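Local coordinates for protein leucine aminopeptidase 2 (Saccharomyces cerevisiae, PDB 2XPZ) that acts as a zinc-dependent aminopeptidase that preferentially cleaves di- and tripeptides and also shows low epoxide hydrolase activity in vitro, at residues Y25-V30 and K63-H68; L232-W237 and I289-S294; T168-S173 and I193-Q198. All coordinates share one frame; numbering follows the deposited sequence.

Interaction 1 of 3, residues Y25-V30 and K63-H68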
loop_
_atom_site.group_PDB
_atom_site.type_symbol
_atom_site.label_atom_id
_atom_site.label_comp_id
_atom_site.label_asym_id
_atom_site.label_seq_id
_atom_site.Cartn_x
_atom_site.Cartn_y
_atom_site.Cartn_z
ATOM N N TYR A 25 -26.236 2.248 0.115
ATOM C CA TYR A 25 -25.822 2.112 -1.274
ATOM C C TYR A 25 -26.600 1.082 -2.067
ATOM O O TYR A 25 -26.591 1.104 -3.295
ATOM C CB TYR A 25 -24.334 1.766 -1.342
ATOM C CG TYR A 25 -23.970 0.379 -0.841
ATOM C CD1 TYR A 25 -23.720 -0.656 -1.733
ATOM C CD2 TYR A 25 -23.863 0.106 0.523
ATOM C CE1 TYR A 25 -23.386 -1.914 -1.285
ATOM C CE2 TYR A 25 -23.532 -1.156 0.975
ATOM C CZ TYR A 25 -23.294 -2.157 0.067
ATOM O OH TYR A 25 -22.955 -3.412 0.501
ATOM N N LYS A 26 -27.253 0.165 -1.368
ATOM C CA LYS A 26 -27.989 -0.894 -2.040
ATOM C C LYS A 26 -29.269 -0.363 -2.656
ATOM O O LYS A 26 -29.868 -1.025 -3.502
ATOM C CB LYS A 26 -28.305 -2.040 -1.078
ATOM C CG LYS A 26 -27.138 -2.992 -0.823
ATOM C CD LYS A 26 -26.683 -3.705 -2.101
ATOM C CE LYS A 26 -25.574 -4.710 -1.813
ATOM N NZ LYS A 26 -25.177 -5.491 -3.018
ATOM N N ASP A 27 -29.676 0.833 -2.225
ATOM C CA ASP A 27 -30.900 1.488 -2.709
ATOM C C ASP A 27 -30.654 2.461 -3.865
ATOM O O ASP A 27 -31.578 2.811 -4.588
ATOM C CB ASP A 27 -31.603 2.250 -1.580
ATOM C CG ASP A 27 -32.166 1.333 -0.512
ATOM O OD1 ASP A 27 -32.115 0.101 -0.692
ATOM O OD2 ASP A 27 -32.663 1.850 0.512
ATOM N N PHE A 28 -29.414 2.910 -4.032
ATOM C CA PHE A 28 -29.099 3.850 -5.102
ATOM C C PHE A 28 -28.046 3.330 -6.080
ATOM O O PHE A 28 -27.240 2.453 -5.754
ATOM C CB PHE A 28 -28.654 5.205 -4.532
ATOM C CG PHE A 28 -29.722 5.927 -3.763
ATOM C CD1 PHE A 28 -30.540 6.844 -4.388
ATOM C CD2 PHE A 28 -29.899 5.691 -2.413
ATOM C CE1 PHE A 28 -31.524 7.507 -3.682
ATOM C CE2 PHE A 28 -30.872 6.350 -1.701
ATOM C CZ PHE A 28 -31.690 7.258 -2.333
ATOM N N ALA A 29 -28.082 3.875 -7.291
ATOM C CA ALA A 29 -27.032 3.671 -8.270
ATOM C C ALA A 29 -26.358 5.008 -8.430
ATOM O O ALA A 29 -27.013 6.029 -8.600
ATOM C CB ALA A 29 -27.602 3.215 -9.588
ATOM N N VAL A 30 -25.041 5.006 -8.338
ATOM C CA VAL A 30 -24.310 6.229 -8.496
ATOM C C VAL A 30 -23.850 6.237 -9.921
ATOM O O VAL A 30 -23.020 5.423 -10.300
ATOM C CB VAL A 30 -23.097 6.282 -7.571
ATOM C CG1 VAL A 30 -22.344 7.554 -7.804
ATOM C CG2 VAL A 30 -23.535 6.200 -6.129
ATOM N N LYS A 63 -38.137 -2.102 -0.378
ATOM C CA LYS A 63 -38.840 -1.954 0.888
ATOM C C LYS A 63 -38.639 -0.553 1.453
ATOM O O LYS A 63 -39.055 0.432 0.842
ATOM C CB LYS A 63 -38.374 -3.016 1.884
ATOM C CG LYS A 63 -38.767 -4.436 1.487
ATOM C CD LYS A 63 -38.235 -5.471 2.473
ATOM C CE LYS A 63 -38.638 -6.888 2.063
ATOM N NZ LYS A 63 -38.093 -7.936 2.983
ATOM N N SER A 64 -37.999 -0.467 2.617
ATOM C CA SER A 64 -37.724 0.823 3.248
ATOM C C SER A 64 -36.882 1.682 2.310
ATOM O O SER A 64 -35.945 1.186 1.689
ATOM C CB SER A 64 -36.989 0.629 4.578
ATOM O OG SER A 64 -37.566 -0.415 5.344
ATOM N N ASP A 65 -37.210 2.968 2.212
ATOM C CA ASP A 65 -36.505 3.871 1.303
ATOM C C ASP A 65 -36.110 5.202 1.949
ATOM O O ASP A 65 -36.945 5.874 2.548
ATOM C CB ASP A 65 -37.367 4.155 0.069
ATOM C CG ASP A 65 -37.542 2.940 -0.815
ATOM O OD1 ASP A 65 -36.786 1.961 -0.645
ATOM O OD2 ASP A 65 -38.434 2.967 -1.687
ATOM N N GLU A 66 -34.838 5.578 1.814
ATOM C CA GLU A 66 -34.353 6.907 2.219
ATOM C C GLU A 66 -32.987 7.178 1.563
ATOM O O GLU A 66 -32.435 6.303 0.901
ATOM C CB GLU A 66 -34.283 7.032 3.755
ATOM C CG GLU A 66 -34.180 8.477 4.288
ATOM C CD GLU A 66 -34.562 8.610 5.764
ATOM O OE1 GLU A 66 -35.135 9.656 6.144
ATOM O OE2 GLU A 66 -34.300 7.672 6.547
ATOM N N LEU A 67 -32.446 8.381 1.725
ATOM C CA LEU A 67 -31.117 8.674 1.178
ATOM C C LEU A 67 -30.057 8.834 2.275
ATOM O O LEU A 67 -29.989 9.862 2.936
ATOM C CB LEU A 67 -31.161 9.911 0.279
ATOM C CG LEU A 67 -29.873 10.348 -0.422
ATOM C CD1 LEU A 67 -29.095 9.168 -0.970
ATOM C CD2 LEU A 67 -30.221 11.317 -1.530
ATOM N N HIS A 68 -29.229 7.809 2.454
ATOM C CA HIS A 68 -28.243 7.792 3.536
ATOM C C HIS A 68 -26.822 7.823 3.016
ATOM O O HIS A 68 -26.412 6.925 2.289
ATOM C CB HIS A 68 -28.406 6.539 4.389
ATOM C CG HIS A 68 -29.723 6.450 5.084
ATOM N ND1 HIS A 68 -30.207 5.265 5.618
ATOM C CD2 HIS A 68 -30.669 7.381 5.346
ATOM C CE1 HIS A 68 -31.377 5.480 6.168
ATOM N NE2 HIS A 68 -31.686 6.763 6.021
HETATM O O HOH W 1 -33.053 2.030 2.930
#

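Interaction 2 of 3, residues L232-W237 and I289-S294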
loop_
_atom_site.group_PDB
_atom_site.type_symbol
_atom_site.label_atom_id
_atom_site.label_comp_id
_atom_site.label_asym_id
_atom_site.label_seq_id
_atom_site.Cartn_x
_atom_site.Cartn_y
_atom_site.Cartn_z
ATOM N N LEU A 232 13.292 16.216 -9.321
ATOM C CA LEU A 232 12.576 15.862 -10.529
ATOM C C LEU A 232 13.391 15.021 -11.503
ATOM O O LEU A 232 12.928 13.986 -11.974
ATOM C CB LEU A 232 12.042 17.115 -11.219
ATOM C CG LEU A 232 11.331 16.837 -12.540
ATOM C CD1 LEU A 232 10.140 15.924 -12.312
ATOM C CD2 LEU A 232 10.910 18.134 -13.193
ATOM N N LYS A 233 14.596 15.461 -11.822
ATOM C CA LYS A 233 15.414 14.712 -12.770
ATOM C C LYS A 233 15.863 13.356 -12.204
ATOM O O LYS A 233 16.001 12.381 -12.938
ATOM C CB LYS A 233 16.605 15.557 -13.239
ATOM C CG LYS A 233 16.258 16.531 -14.357
ATOM C CD LYS A 233 16.950 17.864 -14.163
ATOM C CE LYS A 233 17.460 18.412 -15.487
ATOM N NZ LYS A 233 17.900 19.829 -15.366
ATOM N N ASP A 234 16.079 13.305 -10.893
ATOM C CA ASP A 234 16.384 12.058 -10.212
ATOM C C ASP A 234 15.276 11.015 -10.308
ATOM O O ASP A 234 15.509 9.906 -10.777
ATOM C CB ASP A 234 16.720 12.340 -8.758
ATOM C CG ASP A 234 18.126 12.870 -8.593
ATOM O OD1 ASP A 234 18.928 12.695 -9.535
ATOM O OD2 ASP A 234 18.431 13.453 -7.534
ATOM N N CYS A 235 14.082 11.381 -9.849
ATOM C CA CYS A 235 12.888 10.547 -9.954
ATOM C C CYS A 235 12.633 10.066 -11.365
ATOM O O CYS A 235 12.220 8.931 -11.563
ATOM C CB CYS A 235 11.664 11.328 -9.504
ATOM S SG CYS A 235 11.591 11.675 -7.767
ATOM N N GLN A 236 12.849 10.944 -12.341
ATOM C CA GLN A 236 12.634 10.596 -13.741
ATOM C C GLN A 236 13.610 9.532 -14.173
ATOM O O GLN A 236 13.256 8.618 -14.901
ATOM C CB GLN A 236 12.777 11.814 -14.659
ATOM C CG GLN A 236 12.457 11.499 -16.125
ATOM C CD GLN A 236 12.842 12.611 -17.092
ATOM O OE1 GLN A 236 13.554 13.548 -16.739
ATOM N NE2 GLN A 236 12.373 12.502 -18.324
ATOM N N TRP A 237 14.849 9.650 -13.725
ATOM C CA TRP A 237 15.853 8.661 -14.082
ATOM C C TRP A 237 15.494 7.308 -13.441
ATOM O O TRP A 237 15.675 6.245 -14.031
ATOM C CB TRP A 237 17.262 9.145 -13.695
ATOM C CG TRP A 237 18.349 8.227 -14.176
ATOM C CD1 TRP A 237 18.976 8.259 -15.389
ATOM C CD2 TRP A 237 18.922 7.126 -13.459
ATOM N NE1 TRP A 237 19.900 7.243 -15.473
ATOM C CE2 TRP A 237 19.889 6.535 -14.298
ATOM C CE3 TRP A 237 18.708 6.578 -12.190
ATOM C CZ2 TRP A 237 20.646 5.428 -13.908
ATOM C CZ3 TRP A 237 19.454 5.481 -11.808
ATOM C CH2 TRP A 237 20.413 4.916 -12.662
ATOM N N ILE A 289 13.577 6.205 -4.569
ATOM C CA ILE A 289 14.667 6.802 -5.327
ATOM C C ILE A 289 16.032 6.372 -4.778
ATOM O O ILE A 289 16.493 6.912 -3.780
ATOM C CB ILE A 289 14.629 8.339 -5.266
ATOM C CG1 ILE A 289 13.244 8.826 -5.683
ATOM C CG2 ILE A 289 15.693 8.871 -6.215
ATOM C CD1 ILE A 289 12.706 8.181 -6.960
ATOM N N ALA A 290 16.669 5.383 -5.400
ATOM C CA ALA A 290 17.965 4.833 -4.917
ATOM C C ALA A 290 19.132 5.326 -5.761
ATOM O O ALA A 290 20.285 5.306 -5.328
ATOM C CB ALA A 290 17.948 3.339 -4.937
ATOM N N HIS A 291 18.879 5.730 -6.915
ATOM C CA HIS A 291 19.896 6.256 -7.823
ATOM C C HIS A 291 20.606 5.128 -8.581
ATOM O O HIS A 291 21.578 5.361 -9.299
ATOM C CB HIS A 291 20.871 7.201 -7.093
ATOM C CG HIS A 291 20.215 8.454 -6.581
ATOM N ND1 HIS A 291 20.007 8.695 -5.240
ATOM C CD2 HIS A 291 19.693 9.512 -7.241
ATOM C CE1 HIS A 291 19.393 9.858 -5.095
ATOM N NE2 HIS A 291 19.188 10.373 -6.291
ATOM N N ASP A 292 20.088 3.910 -8.432
ATOM C CA ASP A 292 20.587 2.762 -9.180
ATOM C C ASP A 292 19.464 1.869 -9.700
ATOM O O ASP A 292 19.721 0.879 -10.377
ATOM C CB ASP A 292 21.614 1.960 -8.359
ATOM C CG ASP A 292 21.017 1.321 -7.121
ATOM O OD1 ASP A 292 19.779 1.296 -7.009
ATOM O OD2 ASP A 292 21.793 0.834 -6.262
ATOM N N ARG A 293 18.224 2.244 -9.388
ATOM C CA ARG A 293 17.007 1.535 -9.818
ATOM C C ARG A 293 16.854 0.189 -9.137
ATOM O O ARG A 293 16.231 -0.715 -9.679
ATOM C CB ARG A 293 16.958 1.359 -11.339
ATOM C CG ARG A 293 16.725 2.636 -12.095
ATOM C CD ARG A 293 17.151 2.502 -13.531
ATOM N NE ARG A 293 16.851 3.717 -14.277
ATOM C CZ ARG A 293 17.451 4.079 -15.409
ATOM N NH1 ARG A 293 18.400 3.328 -15.939
ATOM N NH2 ARG A 293 17.103 5.201 -16.014
ATOM N N SER A 294 17.420 0.067 -7.942
ATOM C CA SER A 294 17.456 -1.211 -7.237
ATOM C C SER A 294 16.205 -1.420 -6.368
ATOM O O SER A 294 15.792 -2.550 -6.123
ATOM C CB SER A 294 18.721 -1.317 -6.374
ATOM O OG SER A 294 18.787 -0.279 -5.411
HETATM O O HOH W 2 17.252 12.625 -5.115
#

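Interaction 3 of 3, residues T168-S173 and I193-Q198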
loop_
_atom_site.group_PDB
_atom_site.type_symbol
_atom_site.label_atom_id
_atom_site.label_comp_id
_atom_site.label_asym_id
_atom_site.label_seq_id
_atom_site.Cartn_x
_atom_site.Cartn_y
_atom_site.Cartn_z
ATOM N N THR A 168 -15.219 13.333 -12.071
ATOM C CA THR A 168 -14.781 14.491 -12.795
ATOM C C THR A 168 -14.472 15.434 -11.632
ATOM O O THR A 168 -15.167 15.415 -10.630
ATOM C CB THR A 168 -15.870 14.884 -13.889
ATOM O OG1 THR A 168 -15.394 15.919 -14.752
ATOM C CG2 THR A 168 -17.188 15.268 -13.295
ATOM N N ALA A 169 -13.364 16.161 -11.679
ATOM C CA ALA A 169 -12.975 16.929 -10.497
ATOM C C ALA A 169 -12.334 18.257 -10.849
ATOM O O ALA A 169 -11.396 18.306 -11.645
ATOM C CB ALA A 169 -12.030 16.126 -9.620
ATOM N N SER A 170 -12.841 19.323 -10.232
ATOM C CA SER A 170 -12.294 20.667 -10.353
ATOM C C SER A 170 -11.741 21.057 -9.008
ATOM O O SER A 170 -12.489 21.248 -8.061
ATOM C CB SER A 170 -13.389 21.658 -10.732
ATOM O OG SER A 170 -13.756 21.493 -12.086
ATOM N N ILE A 171 -10.430 21.173 -8.927
ATOM C CA ILE A 171 -9.779 21.490 -7.671
ATOM C C ILE A 171 -8.980 22.769 -7.838
ATOM O O ILE A 171 -8.177 22.888 -8.766
ATOM C CB ILE A 171 -8.845 20.343 -7.216
ATOM C CG1 ILE A 171 -9.633 19.047 -7.103
ATOM C CG2 ILE A 171 -8.177 20.682 -5.896
ATOM C CD1 ILE A 171 -8.798 17.836 -7.299
ATOM N N GLU A 172 -9.219 23.728 -6.948
ATOM C CA GLU A 172 -8.504 25.004 -6.967
ATOM C C GLU A 172 -7.487 25.067 -5.830
ATOM O O GLU A 172 -7.746 24.591 -4.727
ATOM C CB GLU A 172 -9.479 26.179 -6.868
ATOM C CG GLU A 172 -8.876 27.502 -7.295
ATOM C CD GLU A 172 -9.124 28.619 -6.304
ATOM O OE1 GLU A 172 -9.724 28.363 -5.238
ATOM O OE2 GLU A 172 -8.709 29.759 -6.595
ATOM N N SER A 173 -6.328 25.652 -6.102
ATOM C CA SER A 173 -5.238 25.636 -5.140
ATOM C C SER A 173 -4.199 26.662 -5.566
ATOM O O SER A 173 -3.952 26.844 -6.755
ATOM C CB SER A 173 -4.618 24.226 -5.071
ATOM O OG SER A 173 -3.871 24.004 -3.880
ATOM N N ILE A 193 -7.276 26.670 -11.206
ATOM C CA ILE A 193 -8.266 25.616 -11.102
ATOM C C ILE A 193 -7.867 24.438 -11.987
ATOM O O ILE A 193 -7.914 24.545 -13.213
ATOM C CB ILE A 193 -9.673 26.143 -11.489
ATOM C CG1 ILE A 193 -10.054 27.325 -10.600
ATOM C CG2 ILE A 193 -10.720 25.062 -11.352
ATOM C CD1 ILE A 193 -11.479 27.754 -10.757
ATOM N N TYR A 194 -7.466 23.328 -11.358
ATOM C CA TYR A 194 -7.077 22.104 -12.074
ATOM C C TYR A 194 -8.270 21.184 -12.269
ATOM O O TYR A 194 -9.075 21.005 -11.353
ATOM C CB TYR A 194 -5.960 21.360 -11.337
ATOM C CG TYR A 194 -4.773 22.237 -11.056
ATOM C CD1 TYR A 194 -3.648 22.199 -11.858
ATOM C CD2 TYR A 194 -4.795 23.131 -9.998
ATOM C CE1 TYR A 194 -2.566 23.027 -11.596
ATOM C CE2 TYR A 194 -3.730 23.955 -9.732
ATOM C CZ TYR A 194 -2.621 23.907 -10.530
ATOM O OH TYR A 194 -1.571 24.749 -10.249
ATOM N N ARG A 195 -8.371 20.600 -13.461
ATOM C CA ARG A 195 -9.540 19.805 -13.854
ATOM C C ARG A 195 -9.150 18.427 -14.358
ATOM O O ARG A 195 -8.292 18.290 -15.222
ATOM C CB ARG A 195 -10.378 20.551 -14.914
ATOM C CG ARG A 195 -11.437 21.484 -14.312
ATOM C CD ARG A 195 -11.921 22.553 -15.262
ATOM N NE ARG A 195 -12.650 23.581 -14.526
ATOM C CZ ARG A 195 -13.960 23.554 -14.304
ATOM N NH1 ARG A 195 -14.690 22.550 -14.778
ATOM N NH2 ARG A 195 -14.539 24.529 -13.613
ATOM N N PHE A 196 -9.789 17.404 -13.816
ATOM C CA PHE A 196 -9.453 16.038 -14.176
ATOM C C PHE A 196 -10.678 15.182 -14.484
ATOM O O PHE A 196 -11.792 15.471 -14.044
ATOM C CB PHE A 196 -8.695 15.383 -13.036
ATOM C CG PHE A 196 -7.684 16.263 -12.393
ATOM C CD1 PHE A 196 -6.375 16.230 -12.805
ATOM C CD2 PHE A 196 -8.040 17.092 -11.354
ATOM C CE1 PHE A 196 -5.445 17.007 -12.207
ATOM C CE2 PHE A 196 -7.111 17.875 -10.745
ATOM C CZ PHE A 196 -5.809 17.839 -11.172
ATOM N N GLU A 197 -10.446 14.110 -15.229
ATOM C CA GLU A 197 -11.476 13.135 -15.532
ATOM C C GLU A 197 -11.016 11.753 -15.118
ATOM O O GLU A 197 -9.899 11.348 -15.434
ATOM C CB GLU A 197 -11.734 13.105 -17.029
ATOM C CG GLU A 197 -12.869 13.978 -17.468
ATOM C CD GLU A 197 -13.148 13.874 -18.944
ATOM O OE1 GLU A 197 -12.283 13.379 -19.696
ATOM O OE2 GLU A 197 -14.244 14.294 -19.345
ATOM N N GLN A 198 -11.882 11.033 -14.415
ATOM C CA GLN A 198 -11.707 9.602 -14.198
ATOM C C GLN A 198 -12.770 8.853 -14.996
ATOM O O GLN A 198 -13.891 8.690 -14.527
ATOM C CB GLN A 198 -11.835 9.260 -12.717
ATOM C CG GLN A 198 -11.519 7.815 -12.422
ATOM C CD GLN A 198 -10.234 7.399 -13.074
ATOM O OE1 GLN A 198 -10.225 6.900 -14.194
ATOM N NE2 GLN A 198 -9.129 7.629 -12.390
#

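Interaction 1 of 3, residues Y25-V30 and K63-H68
Phe28 and Leu67 form a small apolar contact, extended by a water bridge from Asp27 to Ser64, near the N-terminal ends of two strands of the N-terminal domain's large sheet. No direct hydrogen bond joins the segments. Leu67 CD1 sits over one face of the Phe28 ring, 3.7 Å from its centroid and 24° off the normal, a CH-pi contact displaced toward the rim at Phe28 CE2. The two side chains cross at about a right angle. Leu67 reaches the ring because CG is anti to its backbone N (chi1 -178°), which carries the methyl across to Phe28. At the edge of the same ring, near its plane, Phe28 CE2 comes within 3.0 Å of Glu66 O, so ring face and ring edge meet consecutive residues.

Beside this patch the contact turns polar. One water donates to Asp27 OD2 at 2.5 Å and, over a longer 3.3 Å, to Ser64 O, linking the two segments. Asp65 OD1 approaches Asp27 OD2 to 4.3 Å, but the poor order of Asp65 leaves the strength of any repulsion uncertain. Within residues 63-68, His68 NE2 donates to Glu66 OE2 (2.8 Å, 162°), in the imidazole plane but from above the carboxylate plane.

In sheet order five strands stand between 28-40 and 67-71, so the packing bridges non-neighbouring strands. Leu67 also rests on Phe112 and Leu114 of strand 111-120, its backbone pairs with Ile103 of strand 99-103, and Phe28 touches Lys56 of strand 45-56.

Interaction 2 of 3, residues L232-W237 and I289-S294
Arg293 and Trp237 stack where the loop 289-294, between strand 282-284 and helix 299-304 of the M1 peptidase domain, folds against helix 232-240; this cation-pi pair dominates a structural packing contact away from the annotated sites. The guanidinium lies flat on one face of the indole, planes 11° apart, with Arg293 CZ 3.8 Å from the centroid of the six-membered ring. Trp237 CG is anti to the backbone N (chi1 -174°), which swings the indole out under the arginine. Arg293, extended from CG to NE, crosses it at about a right angle.

Hydrogen bonds fix the same guanidinium from its edge. Trp237 O accepts from Arg293 NH2 at 2.7 Å and from Arg293 NE at 2.8 Å, a side-on grip of two nitrogens on one oxygen. The NH2 bond lies in the carbonyl plane on a lone pair, whereas NE is tilted 24° from it. Farther along, His291 NE2 makes a weak bond to Asp234 OD2 (3.4 Å), the carboxylate meeting the imidazole edge with its plane almost at right angles to the ring. A water lies beside this bond, donating to Asp234 OD2 and 3.2 Å from His291 NE2.

The apolar part is small: buried Ile289 sets CD1 3.8 Å from Cys235 SG. Nearby, Glu238 of the same helix accepts a hydrogen bond from His291 N, tying the loop backbone down.

Replacing Arg293 with a leucine would probably leave Trp237 O without both donors and its indole face without the stacked charge, setting the ring freer to turn. One cation thus serves the ring and the carbonyl of a single residue; because that carbonyl lies in the last turn of the helix, near its C-terminal end, the positive charge is likely to be favoured there by the helix dipole.

Interaction 3 of 3, residues T168-S173 and I193-Q198
Ala169 with Phe196 and Ile171 with Tyr194 are the hydrogen-bonded pairs of an antiparallel strand pairing near one end of the large N-terminal sheet. Each pair makes two backbone bonds, the shortest from Tyr194 N to Ile171 O at 2.7 Å.

On the face holding Ala169, Ile171, Tyr194 and Phe196, packing is aromatic and aliphatic. Ile171 CG1 stands anti to the carbonyl carbon (chi1 -57°), and its chain runs on to set CD1 3.8 Å from Phe196 CE2, the side chains crossing at about a right angle. The Phe196 ring also meets that of Phe179, and a bound polyethylene glycol, probably from the crystallisation liquor, lies about 3 Å from its side chain. Tyr194 turns its ring edge to the neighbouring strand, with CD2 3.6 Å from Ile171 O.

The other face is more polar. Arg195 is extended from CG to NE, then turns at chi4 (-90°) so that Ser170 OG lies 3.0 Å above the guanidinium plane, over its centre. Glu172, bent at chi2, presses CG to 3.5 Å from Ile193 CG1 while OE1 bonds Ser38 OG on strand 28-40.

Chemically, the pairing is two-sided: the rings of Phe196 and Tyr194 lie on one face, with Phe196, Ala169 and Ile171 buried, whereas on the other the serine hydroxyl meets arginine's flat side, not its N-H edge, making close packing without a hydrogen bond.

In the fold
From the N terminus, interaction 1 comes first: residues 25-30 and 63-68 close a helix-free excursion, mostly strand, that includes strands 28-40 and 45-56. Interaction 3 follows, closing a shorter loop that carries strands 177-179 and 182-183. Both belong to the N-terminal domain and one large sheet, in which strands 28-40 and 165-172 run parallel side by side; their nearest atoms are about 10 Å apart. Interaction 2 comes last, spanning helix 243-253 and strands 264-266 and 282-284, and fastens the loop leading to helix 299-304, which bears zinc ligand His301. The three lie in series, neither nested nor crossed, with interactions 1 and 2 on opposite sides of the chain's centre.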